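Local structure of guanine deaminase (Escherichia coli, 6OHB) at residues 14-19 and 30-35; 40-45 and 384-389; 72-77 and 378-383; 390-395 and 424-429. The protein catalyses the zinc-dependent hydrolytic deamination of guanine to xanthine and ammonia, a step of purine degradation. All blocks are in the same frame, centred on the assembly; numbering follows the deposited sequence.

Contact 1. Residues 14-19 and 30-35; sequences SFIDVT and SALRFI
The guanidinium of Arg33 turns an edge to the carboxylate of Asp17 and one face to the methyl of Thr19, whose CG2 sits 3.5 Å above the guanidinium plane, toward its rim. The edge of the Phe34 ring likewise meets CB of Ile16, while the Phe15 ring has Ile35 O near its plane. These groups flank an antiparallel strand pair, 14-18 with 32-35, joined by a long loop in the beta region beside the amidohydrolase barrel. Asp17 and Arg33 are a hydrogen-bonded pair whose side chains run alongside each other, and their planar ends lie only 3° from coplanar. The salt bridge is gripped side-on: Arg33 NE donates to Asp17 OD1 at 3.0 Å and Arg33 NH2 to Asp17 OD2 at 2.7 Å, each oxygen using its syn lone pair. Asp17 can reach because its CG takes the crowded position between the backbone N and the carbonyl carbon (chi1 64°), and Arg33 by bending at chi3. A second bond to Asp17 OD2, from Phe380 N, helps to fix the carboxylate. The face of the strand pair that bears Ile16, Val18, Leu32 and Phe34 is apolar: Ile16 CD1 approaches Leu32 CD2 to 3.7 Å, and the Val18 and Leu32 side chains cross at about a right angle, CG2 against CD1, with helix 356-363 packed against them. Beyond the last bridge, Thr19 N donates an almost straight 2.7 Å bond, 169° at the hydrogen, to Ala31 O.

Contact 2. Residues 40-45 and 384-389; sequences LLIKQG and KEADFV
This is a buried, mainly apolar contact in which strand 38-43 of the four-stranded sheet faces the chain entering strand 388-391, which belongs to a neighbouring group of strands. Its centre is the Phe388 ring, met tip to tip by two aliphatic side chains. Leu40 CD2 sits over one face, 3.9 Å from the ring centroid in a CH-pi contact, whereas Ile42 CD1 comes in at the edge, 3.6 Å from Phe388 CE1. The ring reaches them with CG in the crowded position between the backbone N and the carbonyl carbon (chi1 60°), and it also stacks with Tyr429. An alanine in place of Phe388 would remove the surface that both methyls touch and would probably loosen the packing of strand 38-43 against strand 388-391. Nearer the turn, Ile42 CG2 lies 4.1 Å from Ala386 CB, and one backbone bond ties the segments: Ala386 N donates to Gly45 O at 2.9 Å, from above the carbonyl plane. Ala386 is the centre of an inverse gamma turn, and the carboxylate of the preceding Glu385 is salt-bridged to Arg162 and Arg201. Apolar side chains meeting between facing strands in this way are characteristic of the beta-sandwich domain that accompanies the barrel in amidohydrolases.

Contact 3. Residues 72-77 and 378-383; sequences KLIVPG and GNFLPG
Strand 73-84 leads the chain from the small beta domain of this amidohydrolase into its TIM barrel, and its far end bears His82 and His84, two ligands of the zinc ion. Near its beginning, well away from the metal, it is covered by the loop between helix 365-370 and strand 388-391. The contact is one of close packing, centred on Pro76 and Phe380, whose side chains cross at about a right angle. From the Phe380 ring, CE2 touches Pro76 CD at 3.8 Å, and the tip atom CZ presses on the peptide link ahead of the proline, 3.6 Å from Val75 C. The ring gets there with CG anti to the carbonyl carbon (chi1 -62°), and it has an edge-to-face partner in Phe15. On another side of the proline ring, Pro76 CG lies 3.3 Å from Gly378 O and 3.7 Å from Asn379 CA, so the loop backbone closes over the ring. An alanine in place of Pro76 would lose CG and CD, and would probably leave the backbone at Gly378 and the Phe380 ring less firmly seated. Gly378 has backbone angles (phi 116°, psi -20°) at which a CB would collide with the preceding carbonyl oxygen. Asn379 turns its side chain away from the strand; ND2 ties the loop to strand 14-18 through Val18 O, while OD1 is bonded to Lys384 NZ further along the same loop. On strand 73-84 itself, Ile74 CG2 adds a further apolar contact, 4.0 Å from Phe380 CZ.

Contact 4. Residues 390-395 and 424-429; sequences VMEPTA and SIYRTY
Met391 leaves the backbone with CB 3.7 Å from Ser424 O and CG anti to the carbonyl carbon (chi1 -50°). Bends at chi2 (-92°) and chi3 (-57°) then fold the thioether back alongside strand 425-430. There Met391 SD rests on Ile425 CD1 at 3.5 Å, the two side chains pointing the same way, and the terminal CE comes to 4.0 Å from Ser424 CB. Met391 and Ile425 form a non-hydrogen-bonded antiparallel pair, but one residue earlier the register slips. Tyr426 and Arg427 both stand opposite Val390, a classic beta bulge. Val390 O is gripped by two donors, at 2.8 Å from Tyr426 N and 3.0 Å from Arg427 N, both in the carbonyl plane, the second on a lone pair. The bulge brings two neighbouring side chains together. Arg427 bends at chi2 so that its NH1 lies 3.4 Å above the centre of the Tyr426 ring, and that same nitrogen donates to Tyr426 O at 2.9 Å. Lys72 makes a cation-pi contact with the same ring. Alongside, Val390 CG1 meets the edge of the Tyr426 ring, while Glu392 OE1, salt-bridged to Arg438, approaches the ring obliquely. Where strand 388-391 gives way to the type I turn beginning at Glu392, Glu392 N donates to Ser424 O over a short 2.6 Å.

Contact 1 comes first along the chain; contact 2 then joins residues 40-45 to the distant 384-389, both segments of contact 3 fall within that span, and contact 4 follows. Strand 73-84 binds the set together, running parallel beside strand 14-18 of contact 1 and antiparallel beside strand 388-391, which contacts 2 and 4 share. The centres of contact 2 and contact 3 are about 8 Å apart. Those of contact 1 and contact 3 are about 9 Å apart, and those of contact 1 and contact 4, which do not touch, about 17 Å. Segments from near both ends of the chain thus meet beside the barrel, as in amidohydrolases generally, leaving the zinc site to the barrel itself.

Contact 1. Residues 14-19 and 30-35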
loop_
_atom_site.group_PDB
_atom_site.type_symbol
_atom_site.label_atom_id
_atom_site.label_comp_id
_atom_site.label_asym_id
_atom_site.label_seq_id
_atom_site.Cartn_x
_atom_site.Cartn_y
_atom_site.Cartn_z
ATOM N N SER A 14 6.875 -16.206 -21.128
ATOM C CA SER A 14 5.503 -15.745 -21.253
ATOM C C SER A 14 5.509 -14.227 -21.381
ATOM O O SER A 14 6.245 -13.553 -20.668
ATOM C CB SER A 14 4.687 -16.181 -20.040
ATOM O OG SER A 14 4.133 -17.464 -20.247
ATOM N N PHE A 15 4.708 -13.692 -22.300
ATOM C CA PHE A 15 4.725 -12.271 -22.622
ATOM C C PHE A 15 3.312 -11.721 -22.559
ATOM O O PHE A 15 2.344 -12.420 -22.876
ATOM C CB PHE A 15 5.279 -11.998 -24.037
ATOM C CG PHE A 15 6.730 -12.325 -24.208
ATOM C CD1 PHE A 15 7.142 -13.629 -24.454
ATOM C CD2 PHE A 15 7.682 -11.330 -24.123
ATOM C CE1 PHE A 15 8.482 -13.922 -24.605
ATOM C CE2 PHE A 15 9.019 -11.618 -24.271
ATOM C CZ PHE A 15 9.422 -12.910 -24.512
ATOM N N ILE A 16 3.200 -10.451 -22.181
ATOM C CA ILE A 16 1.918 -9.758 -22.284
ATOM C C ILE A 16 2.164 -8.301 -22.650
ATOM O O ILE A 16 3.049 -7.652 -22.084
ATOM C CB ILE A 16 1.098 -9.888 -20.983
ATOM C CG1 ILE A 16 -0.145 -8.998 -21.025
ATOM C CG2 ILE A 16 1.954 -9.579 -19.773
ATOM C CD1 ILE A 16 -1.232 -9.449 -20.073
ATOM N N ASP A 17 1.402 -7.795 -23.621
ATOM C CA ASP A 17 1.483 -6.386 -23.995
ATOM C C ASP A 17 0.159 -5.957 -24.618
ATOM O O ASP A 17 -0.720 -6.780 -24.882
ATOM C CB ASP A 17 2.676 -6.109 -24.935
ATOM C CG ASP A 17 2.561 -6.818 -26.295
ATOM O OD1 ASP A 17 1.832 -7.830 -26.424
ATOM O OD2 ASP A 17 3.225 -6.356 -27.250
ATOM N N VAL A 18 0.000 -4.647 -24.803
ATOM C CA VAL A 18 -1.161 -4.083 -25.487
ATOM C C VAL A 18 -0.701 -3.621 -26.863
ATOM O O VAL A 18 0.219 -2.801 -26.969
ATOM C CB VAL A 18 -1.779 -2.921 -24.695
ATOM C CG1 VAL A 18 -3.006 -2.378 -25.418
ATOM C CG2 VAL A 18 -2.120 -3.356 -23.267
ATOM N N THR A 19 -1.342 -4.130 -27.919
ATOM C CA THR A 19 -0.780 -3.983 -29.261
ATOM C C THR A 19 -1.107 -2.653 -29.929
ATOM O O THR A 19 -0.549 -2.370 -30.993
ATOM C CB THR A 19 -1.236 -5.134 -30.163
ATOM O OG1 THR A 19 -2.668 -5.152 -30.260
ATOM C CG2 THR A 19 -0.744 -6.460 -29.596
ATOM N N SER A 30 -9.564 -6.078 -26.298
ATOM C CA SER A 30 -9.424 -6.406 -27.711
ATOM C C SER A 30 -7.990 -6.257 -28.210
ATOM O O SER A 30 -7.619 -6.911 -29.190
ATOM C CB SER A 30 -10.352 -5.525 -28.544
ATOM O OG SER A 30 -9.776 -4.243 -28.750
ATOM N N ALA A 31 -7.183 -5.416 -27.565
ATOM C CA ALA A 31 -5.817 -5.154 -27.991
ATOM C C ALA A 31 -4.779 -5.823 -27.100
ATOM O O ALA A 31 -3.580 -5.581 -27.276
ATOM C CB ALA A 31 -5.563 -3.648 -28.036
ATOM N N LEU A 32 -5.203 -6.642 -26.145
ATOM C CA LEU A 32 -4.279 -7.253 -25.200
ATOM C C LEU A 32 -3.811 -8.592 -25.750
ATOM O O LEU A 32 -4.622 -9.499 -25.970
ATOM C CB LEU A 32 -4.923 -7.436 -23.827
ATOM C CG LEU A 32 -3.884 -7.828 -22.777
ATOM C CD1 LEU A 32 -3.505 -6.624 -21.949
ATOM C CD2 LEU A 32 -4.384 -8.958 -21.899
ATOM N N ARG A 33 -2.510 -8.711 -25.971
ATOM C CA ARG A 33 -1.894 -9.925 -26.473
ATOM C C ARG A 33 -1.147 -10.603 -25.334
ATOM O O ARG A 33 -0.288 -9.984 -24.686
ATOM C CB ARG A 33 -0.944 -9.616 -27.627
ATOM C CG ARG A 33 -0.195 -10.828 -28.139
ATOM C CD ARG A 33 0.682 -10.462 -29.317
ATOM N NE ARG A 33 1.484 -9.275 -29.044
ATOM C CZ ARG A 33 2.272 -8.690 -29.938
ATOM N NH1 ARG A 33 2.363 -9.180 -31.169
ATOM N NH2 ARG A 33 2.968 -7.613 -29.606
ATOM N N PHE A 34 -1.479 -11.869 -25.098
ATOM C CA PHE A 34 -0.788 -12.730 -24.150
ATOM C C PHE A 34 -0.257 -13.938 -24.908
ATOM O O PHE A 34 -1.037 -14.711 -25.473
ATOM C CB PHE A 34 -1.728 -13.164 -23.023
ATOM C CG PHE A 34 -1.133 -14.184 -22.093
ATOM C CD1 PHE A 34 -0.073 -13.853 -21.264
ATOM C CD2 PHE A 34 -1.634 -15.475 -22.050
ATOM C CE1 PHE A 34 0.474 -14.791 -20.407
ATOM C CE2 PHE A 34 -1.090 -16.420 -21.197
ATOM C CZ PHE A 34 -0.035 -16.075 -20.373
ATOM N N ILE A 35 1.064 -14.098 -24.923
ATOM C CA ILE A 35 1.720 -15.237 -25.560
ATOM C C ILE A 35 2.344 -16.088 -24.463
ATOM O O ILE A 35 3.283 -15.651 -23.792
ATOM C CB ILE A 35 2.786 -14.790 -26.570
ATOM C CG1 ILE A 35 2.193 -13.823 -27.600
ATOM C CG2 ILE A 35 3.410 -16.005 -27.243
ATOM C CD1 ILE A 35 1.337 -14.489 -28.662
#

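Contact 2. Residues 40-45 and 384-389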
loop_
_atom_site.group_PDB
_atom_site.type_symbol
_atom_site.label_atom_id
_atom_site.label_comp_id
_atom_site.label_asym_id
_atom_site.label_seq_id
_atom_site.Cartn_x
_atom_site.Cartn_y
_atom_site.Cartn_z
ATOM N N LEU A 40 11.230 -13.460 -28.073
ATOM C CA LEU A 40 11.560 -12.071 -28.351
ATOM C C LEU A 40 12.999 -12.030 -28.836
ATOM O O LEU A 40 13.917 -12.395 -28.094
ATOM C CB LEU A 40 11.388 -11.204 -27.101
ATOM C CG LEU A 40 11.966 -9.790 -27.207
ATOM C CD1 LEU A 40 11.140 -8.950 -28.169
ATOM C CD2 LEU A 40 12.051 -9.128 -25.836
ATOM N N LEU A 41 13.191 -11.613 -30.081
ATOM C CA LEU A 41 14.505 -11.453 -30.678
ATOM C C LEU A 41 14.838 -9.970 -30.747
ATOM O O LEU A 41 14.038 -9.174 -31.260
ATOM C CB LEU A 41 14.555 -12.066 -32.079
ATOM C CG LEU A 41 14.539 -13.590 -32.140
ATOM C CD1 LEU A 41 14.453 -14.048 -33.584
ATOM C CD2 LEU A 41 15.774 -14.156 -31.456
ATOM N N ILE A 42 16.040 -9.636 -30.284
ATOM C CA ILE A 42 16.510 -8.275 -30.078
ATOM C C ILE A 42 17.741 -8.055 -30.940
ATOM O O ILE A 42 18.656 -8.888 -30.949
ATOM C CB ILE A 42 16.857 -8.034 -28.592
ATOM C CG1 ILE A 42 15.642 -8.278 -27.704
ATOM C CG2 ILE A 42 17.454 -6.648 -28.380
ATOM C CD1 ILE A 42 15.996 -8.305 -26.230
ATOM N N LYS A 43 17.780 -6.918 -31.631
ATOM C CA LYS A 43 18.938 -6.531 -32.426
ATOM C C LYS A 43 19.058 -5.016 -32.404
ATOM O O LYS A 43 18.072 -4.315 -32.655
ATOM C CB LYS A 43 18.818 -7.031 -33.873
ATOM C CG LYS A 43 20.041 -6.721 -34.730
ATOM C CD LYS A 43 19.704 -6.678 -36.216
ATOM C CE LYS A 43 20.312 -7.858 -36.963
ATOM N NZ LYS A 43 20.338 -7.628 -38.435
ATOM N N GLN A 44 20.261 -4.521 -32.112
ATOM C CA GLN A 44 20.534 -3.086 -32.057
ATOM C C GLN A 44 19.542 -2.376 -31.143
ATOM O O GLN A 44 18.957 -1.347 -31.495
ATOM C CB GLN A 44 20.524 -2.467 -33.453
ATOM C CG GLN A 44 21.657 -2.931 -34.344
ATOM C CD GLN A 44 21.612 -2.291 -35.712
ATOM O OE1 GLN A 44 21.301 -2.948 -36.706
ATOM N NE2 GLN A 44 21.924 -1.000 -35.773
ATOM N N GLY A 45 19.336 -2.956 -29.962
ATOM C CA GLY A 45 18.478 -2.364 -28.961
ATOM C C GLY A 45 17.008 -2.309 -29.303
ATOM O O GLY A 45 16.247 -1.653 -28.585
ATOM N N LYS A 384 10.177 -1.455 -32.091
ATOM C CA LYS A 384 10.161 -0.737 -30.820
ATOM C C LYS A 384 11.464 -0.930 -30.050
ATOM O O LYS A 384 12.160 -1.939 -30.195
ATOM C CB LYS A 384 8.998 -1.207 -29.947
ATOM C CG LYS A 384 7.627 -0.852 -30.476
ATOM C CD LYS A 384 7.418 0.644 -30.497
ATOM C CE LYS A 384 5.959 0.963 -30.745
ATOM N NZ LYS A 384 5.149 0.664 -29.529
ATOM N N GLU A 385 11.787 0.055 -29.215
ATOM C CA GLU A 385 12.962 -0.051 -28.361
ATOM C C GLU A 385 12.740 -1.114 -27.290
ATOM O O GLU A 385 11.667 -1.202 -26.686
ATOM C CB GLU A 385 13.282 1.307 -27.741
ATOM C CG GLU A 385 13.560 2.356 -28.811
ATOM C CD GLU A 385 13.673 3.766 -28.272
ATOM O OE1 GLU A 385 13.380 3.988 -27.073
ATOM O OE2 GLU A 385 14.048 4.657 -29.068
ATOM N N ALA A 386 13.764 -1.937 -27.068
ATOM C CA ALA A 386 13.631 -3.137 -26.239
ATOM C C ALA A 386 13.904 -2.800 -24.771
ATOM O O ALA A 386 14.937 -3.139 -24.194
ATOM C CB ALA A 386 14.555 -4.237 -26.753
ATOM N N ASP A 387 12.930 -2.125 -24.168
ATOM C CA ASP A 387 12.894 -1.871 -22.730
ATOM C C ASP A 387 11.832 -2.799 -22.163
ATOM O O ASP A 387 10.648 -2.641 -22.473
ATOM C CB ASP A 387 12.530 -0.419 -22.417
ATOM C CG ASP A 387 13.531 0.586 -22.957
ATOM O OD1 ASP A 387 14.686 0.210 -23.261
ATOM O OD2 ASP A 387 13.143 1.770 -23.075
ATOM N N PHE A 388 12.233 -3.766 -21.341
ATOM C CA PHE A 388 11.226 -4.675 -20.811
ATOM C C PHE A 388 11.665 -5.218 -19.459
ATOM O O PHE A 388 12.816 -5.071 -19.042
ATOM C CB PHE A 388 10.913 -5.816 -21.790
ATOM C CG PHE A 388 12.098 -6.680 -22.146
ATOM C CD1 PHE A 388 12.953 -6.322 -23.176
ATOM C CD2 PHE A 388 12.325 -7.877 -21.479
ATOM C CE1 PHE A 388 14.031 -7.127 -23.518
ATOM C CE2 PHE A 388 13.397 -8.687 -21.818
ATOM C CZ PHE A 388 14.252 -8.310 -22.839
ATOM N N VAL A 389 10.707 -5.833 -18.768
ATOM C CA VAL A 389 10.882 -6.320 -17.407
ATOM C C VAL A 389 10.421 -7.770 -17.342
ATOM O O VAL A 389 9.311 -8.099 -17.782
ATOM C CB VAL A 389 10.103 -5.469 -16.385
ATOM C CG1 VAL A 389 10.419 -5.923 -14.961
ATOM C CG2 VAL A 389 10.413 -3.993 -16.571
#

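Contact 3. Residues 72-77 and 378-383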
loop_
_atom_site.group_PDB
_atom_site.type_symbol
_atom_site.label_atom_id
_atom_site.label_comp_id
_atom_site.label_asym_id
_atom_site.label_seq_id
_atom_site.Cartn_x
_atom_site.Cartn_y
_atom_site.Cartn_z
ATOM N N LYS A 72 8.237 -17.110 -15.670
ATOM C CA LYS A 72 8.096 -15.691 -15.385
ATOM C C LYS A 72 7.141 -15.058 -16.393
ATOM O O LYS A 72 6.701 -15.690 -17.358
ATOM C CB LYS A 72 9.458 -14.990 -15.438
ATOM C CG LYS A 72 10.589 -15.721 -14.725
ATOM C CD LYS A 72 10.440 -15.634 -13.214
ATOM C CE LYS A 72 11.773 -15.821 -12.509
ATOM N NZ LYS A 72 12.302 -17.207 -12.625
ATOM N N LEU A 73 6.823 -13.789 -16.162
ATOM C CA LEU A 73 5.991 -13.015 -17.070
ATOM C C LEU A 73 6.758 -11.786 -17.538
ATOM O O LEU A 73 7.250 -11.010 -16.720
ATOM C CB LEU A 73 4.680 -12.619 -16.389
ATOM C CG LEU A 73 3.450 -12.496 -17.288
ATOM C CD1 LEU A 73 2.826 -13.869 -17.537
ATOM C CD2 LEU A 73 2.448 -11.555 -16.636
ATOM N N ILE A 74 6.831 -11.583 -18.848
ATOM C CA ILE A 74 7.632 -10.521 -19.441
ATOM C C ILE A 74 6.685 -9.444 -19.947
ATOM O O ILE A 74 5.774 -9.720 -20.745
ATOM C CB ILE A 74 8.533 -11.051 -20.567
ATOM C CG1 ILE A 74 9.369 -12.225 -20.059
ATOM C CG2 ILE A 74 9.427 -9.944 -21.107
ATOM C CD1 ILE A 74 10.314 -12.800 -21.115
ATOM N N VAL A 75 6.907 -8.222 -19.473
ATOM C CA VAL A 75 6.049 -7.081 -19.779
ATOM C C VAL A 75 6.927 -5.954 -20.301
ATOM O O VAL A 75 8.144 -5.933 -20.060
ATOM C CB VAL A 75 5.248 -6.627 -18.535
ATOM C CG1 VAL A 75 4.435 -7.777 -17.995
ATOM C CG2 VAL A 75 6.190 -6.097 -17.458
ATOM N N PRO A 76 6.351 -5.009 -21.039
ATOM C CA PRO A 76 7.125 -3.826 -21.423
ATOM C C PRO A 76 7.495 -3.018 -20.188
ATOM O O PRO A 76 6.802 -3.054 -19.170
ATOM C CB PRO A 76 6.171 -3.051 -22.339
ATOM C CG PRO A 76 5.138 -4.046 -22.760
ATOM C CD PRO A 76 4.997 -4.995 -21.617
ATOM N N GLY A 77 8.610 -2.295 -20.285
ATOM C CA GLY A 77 9.068 -1.500 -19.157
ATOM C C GLY A 77 8.017 -0.494 -18.721
ATOM O O GLY A 77 7.285 0.068 -19.540
ATOM N N GLY A 378 6.530 0.699 -25.275
ATOM C CA GLY A 378 5.222 0.401 -24.724
ATOM C C GLY A 378 4.695 -0.981 -25.035
ATOM O O GLY A 378 3.773 -1.444 -24.348
ATOM N N ASN A 379 5.218 -1.650 -26.056
ATOM C CA ASN A 379 4.812 -3.019 -26.349
ATOM C C ASN A 379 5.934 -3.693 -27.135
ATOM O O ASN A 379 7.033 -3.146 -27.280
ATOM C CB ASN A 379 3.464 -3.053 -27.078
ATOM C CG ASN A 379 3.407 -2.112 -28.271
ATOM O OD1 ASN A 379 4.430 -1.779 -28.870
ATOM N ND2 ASN A 379 2.203 -1.676 -28.619
ATOM N N PHE A 380 5.662 -4.903 -27.622
ATOM C CA PHE A 380 6.663 -5.718 -28.296
ATOM C C PHE A 380 6.490 -5.717 -29.814
ATOM O O PHE A 380 6.812 -6.710 -30.474
ATOM C CB PHE A 380 6.632 -7.146 -27.748
ATOM C CG PHE A 380 6.953 -7.235 -26.283
ATOM C CD1 PHE A 380 8.236 -6.978 -25.822
ATOM C CD2 PHE A 380 5.970 -7.560 -25.364
ATOM C CE1 PHE A 380 8.534 -7.056 -24.471
ATOM C CE2 PHE A 380 6.257 -7.635 -24.015
ATOM C CZ PHE A 380 7.538 -7.383 -23.568
ATOM N N LEU A 381 5.985 -4.622 -30.378
ATOM C CA LEU A 381 5.871 -4.518 -31.826
ATOM C C LEU A 381 7.261 -4.408 -32.453
ATOM O O LEU A 381 8.131 -3.713 -31.913
ATOM C CB LEU A 381 5.036 -3.300 -32.222
ATOM C CG LEU A 381 3.547 -3.277 -31.876
ATOM C CD1 LEU A 381 2.958 -1.922 -32.244
ATOM C CD2 LEU A 381 2.800 -4.402 -32.578
ATOM N N PRO A 382 7.507 -5.096 -33.571
ATOM C CA PRO A 382 8.800 -4.965 -34.259
ATOM C C PRO A 382 9.162 -3.503 -34.497
ATOM O O PRO A 382 8.306 -2.674 -34.815
ATOM C CB PRO A 382 8.577 -5.714 -35.578
ATOM C CG PRO A 382 7.526 -6.738 -35.251
ATOM C CD PRO A 382 6.631 -6.100 -34.205
ATOM N N GLY A 383 10.440 -3.184 -34.305
ATOM C CA GLY A 383 10.916 -1.824 -34.405
ATOM C C GLY A 383 10.937 -1.038 -33.105
ATOM O O GLY A 383 11.655 -0.036 -33.021
#

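Contact 4. Residues 390-395 and 424-429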
loop_
_atom_site.group_PDB
_atom_site.type_symbol
_atom_site.label_atom_id
_atom_site.label_comp_id
_atom_site.label_asym_id
_atom_site.label_seq_id
_atom_site.Cartn_x
_atom_site.Cartn_y
_atom_site.Cartn_z
ATOM N N VAL A 390 11.273 -8.632 -16.803
ATOM C CA VAL A 390 10.889 -9.990 -16.442
ATOM C C VAL A 390 10.407 -9.955 -14.996
ATOM O O VAL A 390 11.179 -9.607 -14.090
ATOM C CB VAL A 390 12.062 -10.964 -16.615
ATOM C CG1 VAL A 390 11.605 -12.389 -16.383
ATOM C CG2 VAL A 390 12.686 -10.798 -18.001
ATOM N N MET A 391 9.147 -10.356 -14.791
ATOM C CA MET A 391 8.414 -10.295 -13.539
ATOM C C MET A 391 8.219 -11.692 -12.978
ATOM O O MET A 391 7.994 -12.652 -13.727
ATOM C CB MET A 391 7.015 -9.693 -13.732
ATOM C CG MET A 391 6.940 -8.393 -14.487
ATOM S SD MET A 391 7.001 -6.992 -13.377
ATOM C CE MET A 391 5.595 -7.352 -12.327
ATOM N N GLU A 392 8.282 -11.794 -11.653
ATOM C CA GLU A 392 8.010 -13.041 -10.950
ATOM C C GLU A 392 6.692 -12.842 -10.218
ATOM O O GLU A 392 6.671 -12.320 -9.099
ATOM C CB GLU A 392 9.139 -13.382 -9.976
ATOM C CG GLU A 392 9.134 -14.831 -9.499
ATOM C CD GLU A 392 10.242 -15.117 -8.508
ATOM O OE1 GLU A 392 11.152 -14.268 -8.380
ATOM O OE2 GLU A 392 10.199 -16.182 -7.851
ATOM N N PRO A 393 5.558 -13.227 -10.806
ATOM C CA PRO A 393 4.269 -12.990 -10.140
ATOM C C PRO A 393 4.027 -13.885 -8.936
ATOM O O PRO A 393 3.066 -13.647 -8.198
ATOM C CB PRO A 393 3.249 -13.270 -11.251
ATOM C CG PRO A 393 3.941 -14.224 -12.155
ATOM C CD PRO A 393 5.398 -13.876 -12.120
ATOM N N THR A 394 4.848 -14.911 -8.737
ATOM C CA THR A 394 4.749 -15.843 -7.620
ATOM C C THR A 394 5.877 -15.619 -6.615
ATOM O O THR A 394 6.360 -16.560 -5.981
ATOM C CB THR A 394 4.753 -17.285 -8.122
ATOM O OG1 THR A 394 5.907 -17.503 -8.941
ATOM C CG2 THR A 394 3.493 -17.580 -8.940
ATOM N N ALA A 395 6.307 -14.366 -6.450
ATOM C CA ALA A 395 7.566 -14.105 -5.759
ATOM C C ALA A 395 7.494 -14.315 -4.248
ATOM O O ALA A 395 8.540 -14.479 -3.615
ATOM C CB ALA A 395 8.022 -12.672 -6.053
ATOM N N SER A 424 8.786 -8.592 -7.125
ATOM C CA SER A 424 8.224 -9.092 -8.377
ATOM C C SER A 424 9.128 -8.826 -9.572
ATOM O O SER A 424 8.948 -9.459 -10.617
ATOM C CB SER A 424 6.858 -8.458 -8.649
ATOM O OG SER A 424 5.867 -8.942 -7.764
ATOM N N ILE A 425 10.099 -7.927 -9.440
ATOM C CA ILE A 425 10.968 -7.541 -10.544
ATOM C C ILE A 425 12.178 -8.468 -10.530
ATOM O O ILE A 425 13.049 -8.355 -9.664
ATOM C CB ILE A 425 11.394 -6.073 -10.439
ATOM C CG1 ILE A 425 10.176 -5.160 -10.256
ATOM C CG2 ILE A 425 12.187 -5.656 -11.655
ATOM C CD1 ILE A 425 9.211 -5.202 -11.368
ATOM N N TYR A 426 12.239 -9.378 -11.504
ATOM C CA TYR A 426 13.306 -10.372 -11.586
ATOM C C TYR A 426 14.452 -9.899 -12.474
ATOM O O TYR A 426 15.627 -10.067 -12.120
ATOM C CB TYR A 426 12.727 -11.698 -12.104
ATOM C CG TYR A 426 13.684 -12.873 -12.162
ATOM C CD1 TYR A 426 14.153 -13.483 -10.998
ATOM C CD2 TYR A 426 14.090 -13.399 -13.387
ATOM C CE1 TYR A 426 15.021 -14.574 -11.053
ATOM C CE2 TYR A 426 14.954 -14.492 -13.456
ATOM C CZ TYR A 426 15.417 -15.072 -12.289
ATOM O OH TYR A 426 16.275 -16.152 -12.359
ATOM N N ARG A 427 14.131 -9.309 -13.625
ATOM C CA ARG A 427 15.162 -8.768 -14.500
ATOM C C ARG A 427 14.630 -7.495 -15.147
ATOM O O ARG A 427 13.430 -7.371 -15.401
ATOM C CB ARG A 427 15.581 -9.767 -15.607
ATOM C CG ARG A 427 16.210 -11.098 -15.151
ATOM C CD ARG A 427 17.677 -10.952 -14.765
ATOM N NE ARG A 427 18.294 -12.232 -14.409
ATOM C CZ ARG A 427 18.209 -12.813 -13.211
ATOM N NH1 ARG A 427 17.524 -12.239 -12.222
ATOM N NH2 ARG A 427 18.816 -13.974 -12.998
ATOM N N THR A 428 15.531 -6.552 -15.419
ATOM C CA THR A 428 15.180 -5.354 -16.173
ATOM C C THR A 428 16.173 -5.170 -17.313
ATOM O O THR A 428 17.393 -5.112 -17.084
ATOM C CB THR A 428 15.143 -4.100 -15.282
ATOM O OG1 THR A 428 14.179 -4.286 -14.239
ATOM C CG2 THR A 428 14.749 -2.872 -16.100
ATOM N N TYR A 429 15.630 -5.049 -18.529
ATOM C CA TYR A 429 16.380 -4.811 -19.753
ATOM C C TYR A 429 16.100 -3.395 -20.241
ATOM O O TYR A 429 14.934 -2.994 -20.373
ATOM C CB TYR A 429 15.985 -5.811 -20.849
ATOM C CG TYR A 429 16.554 -7.209 -20.701
ATOM C CD1 TYR A 429 16.038 -8.100 -19.760
ATOM C CD2 TYR A 429 17.598 -7.647 -21.516
ATOM C CE1 TYR A 429 16.555 -9.390 -19.627
ATOM C CE2 TYR A 429 18.121 -8.930 -21.389
ATOM C CZ TYR A 429 17.595 -9.797 -20.446
ATOM O OH TYR A 429 18.113 -11.071 -20.323
#